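Local coordinates for protein tryptophan decarboxylase 1 (Oryza sativa subsp. japonica, PDB 6KHO) that decarboxylates L-tryptophan to tryptamine and 5-hydroxy-L-tryptophan to serotonin, using pyridoxal 5'-phosphate as cofactor in a homodimer, at residues A[39-43]-A[81-85]. Residues are numbered along the deposited sequence; the frame is centred on the assembly and turned at random.
Sequences DFISD and MKELR
With CG trans to its backbone N (chi1 169°), Phe-40 sends its ring out from helix 27-47 toward helix 77-88, where Met-81, bent at chi2 and chi3, brings its methyl round to the base of the Phe-40 side chain. Met-81 CE rests 3.5 Å from Phe-40 CB, at the root of the ring. Leu-84 makes a CH-pi contact: its CD2 stands over the centre of one face, 3.7 Å from the Phe-40 ring centroid. Arg-85 passes along the ring edge, its guanidinium plane turned 88° from the ring plane, and Phe-40 CD1 lies over one guanidinium face, 3.9 Å from Arg-85 CZ. Beyond the ring, Arg-85 NH2 reaches 2.8 Å from Asp-43 OD2 in a salt bridge. The carboxylate and guanidinium planes are 62° apart, and NH2 alone makes the close approach. The short helical segments run nearly parallel, 12.2 Å between axes, so side chains rather than backbones fill the interval. Both helices belong to the N-terminal helical part, which in group II decarboxylases packs against the partner subunit, consistent with Ile-118 of the second subunit packing on Phe-40 and Met-81. Replacing the ring of Phe-40 by the methyl of an alanine would probably open a gap between the helices, leaving Leu-84 CD2 without the ring face beneath it and the guanidinium without its ring edge. The contact thus joins a buried apolar centre to an exposed ion pair, whose charges probably offset each other.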
# COMPACT_ATOMS: atom_id res chain seq x y z
N ASP A 39 19.01 -8.60 16.69
CA ASP A 39 19.05 -9.38 17.92
C ASP A 39 17.65 -9.65 18.44
O ASP A 39 17.33 -10.78 18.84
CB ASP A 39 19.87 -8.65 18.97
CG ASP A 39 21.36 -8.72 18.70
OD1 ASP A 39 21.79 -9.59 17.91
OD2 ASP A 39 22.11 -7.90 19.27
N PHE A 40 16.80 -8.61 18.48
CA PHE A 40 15.40 -8.83 18.84
C PHE A 40 14.76 -9.90 17.98
O PHE A 40 14.05 -10.78 18.49
CB PHE A 40 14.58 -7.53 18.72
CG PHE A 40 13.09 -7.76 18.84
CD1 PHE A 40 12.49 -7.88 20.10
CD2 PHE A 40 12.29 -7.92 17.71
CE1 PHE A 40 11.13 -8.12 20.21
CE2 PHE A 40 10.93 -8.17 17.83
CZ PHE A 40 10.35 -8.27 19.08
N ILE A 41 14.99 -9.85 16.66
CA ILE A 41 14.34 -10.80 15.76
C ILE A 41 14.82 -12.22 16.04
O ILE A 41 14.02 -13.16 16.08
CB ILE A 41 14.57 -10.41 14.28
CG1 ILE A 41 13.79 -9.15 13.91
CG2 ILE A 41 14.16 -11.54 13.36
CD1 ILE A 41 14.32 -8.47 12.65
N SER A 42 16.13 -12.40 16.24
CA SER A 42 16.65 -13.72 16.59
C SER A 42 16.00 -14.24 17.87
O SER A 42 15.58 -15.40 17.93
CB SER A 42 18.17 -13.68 16.76
OG SER A 42 18.78 -13.17 15.59
N ASP A 43 15.93 -13.39 18.90
CA ASP A 43 15.31 -13.79 20.16
C ASP A 43 13.83 -14.09 19.97
O ASP A 43 13.28 -15.01 20.59
CB ASP A 43 15.46 -12.68 21.20
CG ASP A 43 16.89 -12.47 21.61
OD1 ASP A 43 17.73 -13.35 21.30
OD2 ASP A 43 17.17 -11.41 22.23
N MET A 81 13.50 -0.12 22.16
CA MET A 81 13.45 -1.58 22.08
C MET A 81 12.95 -2.21 23.38
O MET A 81 12.28 -3.25 23.35
CB MET A 81 14.83 -2.14 21.74
CG MET A 81 15.35 -1.74 20.34
SD MET A 81 14.29 -2.35 19.02
CE MET A 81 14.44 -4.12 19.28
N LYS A 82 13.27 -1.61 24.54
CA LYS A 82 12.72 -2.17 25.77
C LYS A 82 11.20 -2.03 25.81
O LYS A 82 10.49 -2.96 26.22
CB LYS A 82 13.35 -1.51 27.00
CG LYS A 82 12.84 -2.10 28.32
CD LYS A 82 13.48 -1.43 29.53
CE LYS A 82 13.20 -2.19 30.83
NZ LYS A 82 14.27 -1.88 31.83
N GLU A 83 10.67 -0.88 25.39
CA GLU A 83 9.22 -0.71 25.32
C GLU A 83 8.59 -1.63 24.28
O GLU A 83 7.48 -2.14 24.49
CB GLU A 83 8.86 0.76 25.06
CG GLU A 83 9.43 1.67 26.17
CD GLU A 83 8.95 3.11 26.09
OE1 GLU A 83 8.44 3.53 25.04
OE2 GLU A 83 9.08 3.84 27.10
N LEU A 84 9.28 -1.88 23.17
CA LEU A 84 8.84 -2.91 22.24
C LEU A 84 8.66 -4.25 22.96
O LEU A 84 7.62 -4.92 22.82
CB LEU A 84 9.84 -3.05 21.10
CG LEU A 84 9.54 -4.17 20.11
CD1 LEU A 84 8.31 -3.82 19.28
CD2 LEU A 84 10.75 -4.44 19.23
N ARG A 85 9.66 -4.67 23.73
CA ARG A 85 9.60 -5.98 24.36
C ARG A 85 8.61 -6.01 25.52
O ARG A 85 7.98 -7.05 25.75
CB ARG A 85 10.99 -6.40 24.86
CG ARG A 85 12.05 -6.45 23.77
CD ARG A 85 13.46 -6.58 24.33
NE ARG A 85 14.05 -7.85 23.92
CZ ARG A 85 15.03 -7.98 23.02
NH1 ARG A 85 15.54 -6.91 22.42
NH2 ARG A 85 15.49 -9.20 22.73